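Local coordinates for protein LEC-6 (Caenorhabditis elegans, PDB 3VV1) that binds galactose-containing glycans as a galectin, with a preference for fucose-containing saccharides, at residues R25-V39 and L144-V158. Sequence-based numbering, arbitrary orientation.
Sequences RNEFFNPQTPVNIPV and LIEIEGGVHVHSAHV
Strand 27-29 pairs antiparallel with 155-158, and strand 35-38 with 144-149; the pairings are two residues out of step, separated by loops where both chains change sheet in the galectin sandwich. Between the sheets, V35 and I147 lie side by side, CB to CB 4.0 Å, while I37 CD1 reaches across to A156 CB. V39 sends its methyls to different sheets, CG1 to I145 CG1 (3.9 Å) and CG2 to V158 CG1 (4.1 Å). On the outer face, F29 CG stands anti to its carbonyl carbon (chi1 -64°); this brings the ring edge toward the face of H154, centroids 5.7 Å apart and planes at 69°, and CD2 onto S155 CB at 3.6 Å. At the crossing, P31 CG packs on V153 CG1 at 3.7 Å. One water accepts from N30 ND2 and joins H152 NE2 and H154 ND1; another donates to P31 O, accepts from V153 N and meets T33 OG1. V158 N bonds N26 O (3.1 Å, 160°); N26 ND2 bonds V158 O weakly and F24 O of the second subunit at the dimer interface. On strand 60-66, R66 salt-bridges E146 OE1 and N64 hydrogen-bonds it. Apolar packing thus ties the sheets together, and two waters bridge polar groups at the crossing, although V153 O, 3.4 Å from P31 CD, is buried without a hydrogen-bond partner.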
loop_
_atom_site.group_PDB
_atom_site.type_symbol
_atom_site.label_atom_id
_atom_site.label_comp_id
_atom_site.label_asym_id
_atom_site.label_seq_id
_atom_site.Cartn_x
_atom_site.Cartn_y
_atom_site.Cartn_z
ATOM N N ARG A 25 0.617 2.970 5.687
ATOM C CA ARG A 25 1.912 2.486 6.208
ATOM C C ARG A 25 2.432 1.274 5.450
ATOM O O ARG A 25 3.487 0.705 5.808
ATOM C CB ARG A 25 1.859 2.293 7.753
ATOM C CG ARG A 25 1.481 3.624 8.453
ATOM C CD ARG A 25 1.685 3.625 9.969
ATOM N NE ARG A 25 2.953 3.003 10.296
ATOM C CZ ARG A 25 4.083 3.670 10.485
ATOM N NH1 ARG A 25 4.076 5.000 10.406
ATOM N NH2 ARG A 25 5.203 2.994 10.774
ATOM N N ASN A 26 1.742 0.896 4.357
ATOM C CA ASN A 26 2.136 -0.288 3.544
ATOM C C ASN A 26 2.366 -1.535 4.396
ATOM O O ASN A 26 3.307 -2.303 4.181
ATOM C CB ASN A 26 3.337 0.015 2.598
ATOM C CG ASN A 26 3.043 -0.399 1.166
ATOM O OD1 ASN A 26 1.904 -0.640 0.851
ATOM N ND2 ASN A 26 4.055 -0.488 0.305
ATOM N N GLU A 27 1.508 -1.697 5.384
ATOM C CA GLU A 27 1.620 -2.822 6.284
ATOM C C GLU A 27 0.273 -3.405 6.627
ATOM O O GLU A 27 -0.708 -2.645 6.836
ATOM C CB GLU A 27 2.329 -2.408 7.556
ATOM C CG GLU A 27 2.597 -3.535 8.508
ATOM C CD GLU A 27 3.549 -3.056 9.579
ATOM O OE1 GLU A 27 3.415 -1.841 10.013
ATOM O OE2 GLU A 27 4.445 -3.896 9.923
ATOM N N PHE A 28 0.232 -4.741 6.717
ATOM C CA PHE A 28 -1.034 -5.456 7.003
ATOM C C PHE A 28 -0.823 -6.481 8.098
ATOM O O PHE A 28 0.253 -7.064 8.217
ATOM C CB PHE A 28 -1.538 -6.132 5.727
ATOM C CG PHE A 28 -1.767 -5.148 4.616
ATOM C CD1 PHE A 28 -2.977 -4.401 4.545
ATOM C CD2 PHE A 28 -0.782 -4.959 3.613
ATOM C CE1 PHE A 28 -3.208 -3.495 3.492
ATOM C CE2 PHE A 28 -1.048 -4.038 2.554
ATOM C CZ PHE A 28 -2.239 -3.290 2.537
ATOM N N PHE A 29 -1.846 -6.638 8.911
ATOM C CA PHE A 29 -1.801 -7.569 10.055
ATOM C C PHE A 29 -2.777 -8.735 9.863
ATOM O O PHE A 29 -3.864 -8.559 9.322
ATOM C CB PHE A 29 -2.053 -6.803 11.369
ATOM C CG PHE A 29 -0.974 -5.796 11.636
ATOM C CD1 PHE A 29 -1.040 -4.503 11.074
ATOM C CD2 PHE A 29 0.144 -6.156 12.398
ATOM C CE1 PHE A 29 -0.011 -3.609 11.272
ATOM C CE2 PHE A 29 1.179 -5.259 12.594
ATOM C CZ PHE A 29 1.093 -3.985 12.034
ATOM N N ASN A 30 -2.344 -9.914 10.322
ATOM C CA ASN A 30 -3.175 -11.130 10.230
ATOM C C ASN A 30 -3.804 -11.374 8.850
ATOM O O ASN A 30 -4.988 -11.640 8.758
ATOM C CB ASN A 30 -4.255 -11.135 11.336
ATOM C CG ASN A 30 -3.649 -11.314 12.714
ATOM O OD1 ASN A 30 -3.939 -10.542 13.674
ATOM N ND2 ASN A 30 -2.879 -12.311 12.845
ATOM N N PRO A 31 -3.014 -11.284 7.782
ATOM C CA PRO A 31 -3.636 -11.719 6.459
ATOM C C PRO A 31 -3.783 -13.271 6.501
ATOM O O PRO A 31 -2.905 -13.962 7.075
ATOM C CB PRO A 31 -2.553 -11.283 5.458
ATOM C CG PRO A 31 -1.209 -11.340 6.280
ATOM C CD PRO A 31 -1.565 -10.909 7.687
ATOM N N GLN A 32 -4.822 -13.855 5.926
ATOM C CA GLN A 32 -5.003 -15.356 5.873
ATOM C C GLN A 32 -4.033 -16.106 4.929
ATOM O O GLN A 32 -3.866 -15.639 3.814
ATOM C CB GLN A 32 -6.389 -15.649 5.351
ATOM C CG GLN A 32 -7.536 -15.137 6.254
ATOM C CD GLN A 32 -8.739 -14.571 5.481
ATOM O OE1 GLN A 32 -8.612 -13.603 4.720
ATOM N NE2 GLN A 32 -9.911 -15.164 5.692
ATOM N N THR A 33 -3.490 -17.285 5.323
ATOM C CA THR A 33 -2.603 -18.076 4.416
ATOM C C THR A 33 -3.574 -18.986 3.620
ATOM O O THR A 33 -4.547 -19.478 4.208
ATOM C CB THR A 33 -1.510 -18.901 5.194
ATOM O OG1 THR A 33 -0.569 -18.011 5.839
ATOM C CG2 THR A 33 -0.651 -19.823 4.300
ATOM N N PRO A 34 -3.386 -19.136 2.287
ATOM C CA PRO A 34 -2.379 -18.492 1.435
ATOM C C PRO A 34 -2.696 -16.997 1.201
ATOM O O PRO A 34 -3.848 -16.603 0.957
ATOM C CB PRO A 34 -2.463 -19.322 0.131
ATOM C CG PRO A 34 -3.930 -19.697 0.051
ATOM C CD PRO A 34 -4.297 -20.006 1.502
ATOM N N VAL A 35 -1.659 -16.215 1.394
ATOM C CA VAL A 35 -1.612 -14.725 1.290
ATOM C C VAL A 35 -1.042 -14.477 -0.120
ATOM O O VAL A 35 -0.092 -15.099 -0.567
ATOM C CB VAL A 35 -0.644 -14.272 2.405
ATOM C CG1 VAL A 35 -0.274 -12.799 2.340
ATOM C CG2 VAL A 35 -1.160 -14.648 3.796
ATOM N N ASN A 36 -1.623 -13.544 -0.833
ATOM C CA ASN A 36 -1.203 -13.258 -2.196
ATOM C C ASN A 36 -1.353 -11.734 -2.363
ATOM O O ASN A 36 -2.516 -11.235 -2.438
ATOM C CB ASN A 36 -2.174 -14.003 -3.073
ATOM C CG ASN A 36 -1.571 -14.476 -4.371
ATOM O OD1 ASN A 36 -0.622 -15.238 -4.376
ATOM N ND2 ASN A 36 -2.189 -14.089 -5.487
ATOM N N ILE A 37 -0.224 -10.993 -2.334
ATOM C CA ILE A 37 -0.307 -9.536 -2.162
ATOM C C ILE A 37 0.419 -8.825 -3.307
ATOM O O ILE A 37 1.642 -9.006 -3.454
ATOM C CB ILE A 37 0.334 -9.057 -0.841
ATOM C CG1 ILE A 37 -0.132 -9.919 0.362
ATOM C CG2 ILE A 37 -0.065 -7.598 -0.582
ATOM C CD1 ILE A 37 0.573 -9.596 1.666
ATOM N N PRO A 38 -0.334 -8.045 -4.112
ATOM C CA PRO A 38 0.321 -7.306 -5.211
ATOM C C PRO A 38 1.391 -6.342 -4.691
ATOM O O PRO A 38 1.239 -5.786 -3.596
ATOM C CB PRO A 38 -0.815 -6.505 -5.790
ATOM C CG PRO A 38 -2.059 -7.363 -5.578
ATOM C CD PRO A 38 -1.822 -7.982 -4.211
ATOM N N VAL A 39 2.404 -6.084 -5.503
ATOM C CA VAL A 39 3.459 -5.119 -5.145
ATOM C C VAL A 39 4.003 -4.555 -6.444
ATOM O O VAL A 39 4.039 -5.260 -7.465
ATOM C CB VAL A 39 4.560 -5.800 -4.287
ATOM C CG1 VAL A 39 5.278 -6.910 -5.073
ATOM C CG2 VAL A 39 5.583 -4.757 -3.741
ATOM N N LEU A 144 3.868 -9.797 -7.382
ATOM C CA LEU A 144 3.068 -10.486 -6.355
ATOM C C LEU A 144 3.977 -11.128 -5.324
ATOM O O LEU A 144 5.035 -11.706 -5.676
ATOM C CB LEU A 144 2.246 -11.634 -7.014
ATOM C CG LEU A 144 0.983 -11.323 -7.737
ATOM C CD1 LEU A 144 0.539 -12.602 -8.450
ATOM C CD2 LEU A 144 0.019 -10.836 -6.625
ATOM N N ILE A 145 3.585 -10.994 -4.052
ATOM C CA ILE A 145 4.216 -11.691 -2.958
ATOM C C ILE A 145 3.229 -12.784 -2.506
ATOM O O ILE A 145 2.083 -12.476 -2.133
ATOM C CB ILE A 145 4.563 -10.702 -1.833
ATOM C CG1 ILE A 145 5.671 -9.722 -2.343
ATOM C CG2 ILE A 145 5.028 -11.431 -0.548
ATOM C CD1 ILE A 145 5.744 -8.517 -1.475
ATOM N N GLU A 146 3.679 -14.047 -2.579
ATOM C CA GLU A 146 2.822 -15.187 -2.177
ATOM C C GLU A 146 3.401 -15.888 -0.958
ATOM O O GLU A 146 4.601 -16.167 -0.934
ATOM C CB GLU A 146 2.735 -16.140 -3.377
ATOM C CG GLU A 146 1.920 -17.400 -3.241
ATOM C CD GLU A 146 1.909 -18.125 -4.591
ATOM O OE1 GLU A 146 3.011 -18.246 -5.208
ATOM O OE2 GLU A 146 0.804 -18.556 -5.056
ATOM N N ILE A 147 2.575 -16.186 0.032
ATOM C CA ILE A 147 3.043 -16.880 1.233
ATOM C C ILE A 147 2.101 -18.078 1.400
ATOM O O ILE A 147 0.865 -17.920 1.460
ATOM C CB ILE A 147 2.984 -15.966 2.478
ATOM C CG1 ILE A 147 3.842 -14.697 2.205
ATOM C CG2 ILE A 147 3.555 -16.780 3.697
ATOM C CD1 ILE A 147 3.700 -13.648 3.284
ATOM N N GLU A 148 2.679 -19.281 1.430
ATOM C CA GLU A 148 1.844 -20.499 1.516
ATOM C C GLU A 148 2.448 -21.511 2.459
ATOM O O GLU A 148 3.667 -21.500 2.730
ATOM C CB GLU A 148 1.727 -21.185 0.138
ATOM C CG GLU A 148 1.133 -20.265 -0.916
ATOM C CD GLU A 148 0.667 -20.974 -2.183
ATOM O OE1 GLU A 148 1.182 -22.032 -2.560
ATOM O OE2 GLU A 148 -0.229 -20.421 -2.851
ATOM N N GLY A 149 1.597 -22.426 2.893
ATOM C CA GLY A 149 2.093 -23.625 3.611
ATOM C C GLY A 149 1.907 -23.504 5.110
ATOM O O GLY A 149 0.996 -22.786 5.589
ATOM N N GLY A 150 2.753 -24.205 5.859
ATOM C CA GLY A 150 2.550 -24.285 7.329
ATOM C C GLY A 150 3.139 -23.098 8.039
ATOM O O GLY A 150 4.219 -23.167 8.669
ATOM N N VAL A 151 2.446 -21.984 7.914
ATOM C CA VAL A 151 2.957 -20.720 8.480
ATOM C C VAL A 151 1.790 -19.801 8.760
ATOM O O VAL A 151 0.849 -19.743 7.980
ATOM C CB VAL A 151 4.007 -20.066 7.587
ATOM C CG1 VAL A 151 3.396 -19.597 6.245
ATOM C CG2 VAL A 151 4.719 -18.935 8.390
ATOM N N HIS A 152 1.870 -19.101 9.904
ATOM C CA HIS A 152 0.928 -18.052 10.218
ATOM C C HIS A 152 1.636 -16.736 10.004
ATOM O O HIS A 152 2.748 -16.537 10.520
ATOM C CB HIS A 152 0.565 -18.213 11.689
ATOM C CG HIS A 152 -0.125 -16.986 12.229
ATOM N ND1 HIS A 152 -1.362 -16.624 11.804
ATOM C CD2 HIS A 152 0.356 -15.931 13.008
ATOM C CE1 HIS A 152 -1.672 -15.421 12.360
ATOM N NE2 HIS A 152 -0.641 -15.043 13.130
ATOM N N VAL A 153 0.998 -15.826 9.259
ATOM C CA VAL A 153 1.611 -14.501 9.044
ATOM C C VAL A 153 0.945 -13.526 10.026
ATOM O O VAL A 153 -0.245 -13.169 9.892
ATOM C CB VAL A 153 1.417 -14.027 7.565
ATOM C CG1 VAL A 153 2.045 -12.657 7.387
ATOM C CG2 VAL A 153 2.106 -15.017 6.613
ATOM N N HIS A 154 1.737 -13.026 10.979
ATOM C CA HIS A 154 1.238 -11.989 11.865
ATOM C C HIS A 154 1.231 -10.626 11.153
ATOM O O HIS A 154 0.264 -9.849 11.320
ATOM C CB HIS A 154 2.131 -11.890 13.116
ATOM C CG HIS A 154 1.852 -10.651 13.900
ATOM N ND1 HIS A 154 0.702 -10.457 14.607
ATOM C CD2 HIS A 154 2.585 -9.487 14.027
ATOM C CE1 HIS A 154 0.712 -9.209 15.163
ATOM N NE2 HIS A 154 1.848 -8.612 14.803
ATOM N N SER A 155 2.303 -10.290 10.421
ATOM C CA SER A 155 2.323 -8.948 9.735
ATOM C C SER A 155 3.170 -9.014 8.517
ATOM O O SER A 155 4.085 -9.855 8.425
ATOM C CB SER A 155 2.820 -7.832 10.694
ATOM O OG SER A 155 4.159 -8.056 11.135
ATOM N N ALA A 156 2.846 -8.167 7.536
ATOM C CA ALA A 156 3.634 -8.076 6.306
ATOM C C ALA A 156 3.752 -6.597 5.903
ATOM O O ALA A 156 2.707 -5.893 5.908
ATOM C CB ALA A 156 2.962 -8.889 5.208
ATOM N N HIS A 157 4.994 -6.154 5.573
ATOM C CA HIS A 157 5.268 -4.755 5.302
ATOM C C HIS A 157 6.200 -4.647 4.166
ATOM O O HIS A 157 7.172 -5.406 4.115
ATOM C CB HIS A 157 5.912 -4.121 6.537
ATOM C CG HIS A 157 6.501 -2.740 6.302
ATOM N ND1 HIS A 157 7.786 -2.315 6.491
ATOM C CD2 HIS A 157 5.801 -1.640 5.835
ATOM C CE1 HIS A 157 7.848 -1.007 6.185
ATOM N NE2 HIS A 157 6.646 -0.587 5.751
ATOM N N VAL A 158 6.000 -3.639 3.292
ATOM C CA VAL A 158 6.934 -3.372 2.198
ATOM C C VAL A 158 7.355 -1.914 2.306
ATOM O O VAL A 158 6.509 -0.995 2.486
ATOM C CB VAL A 158 6.322 -3.653 0.796
ATOM C CG1 VAL A 158 7.117 -2.980 -0.341
ATOM C CG2 VAL A 158 6.271 -5.152 0.572
HETATM O O HOH W 1 5.668 -6.750 9.244
HETATM O O HOH W 2 -0.927 -12.769 14.615
HETATM O O HOH W 3 -1.459 -16.487 7.952
#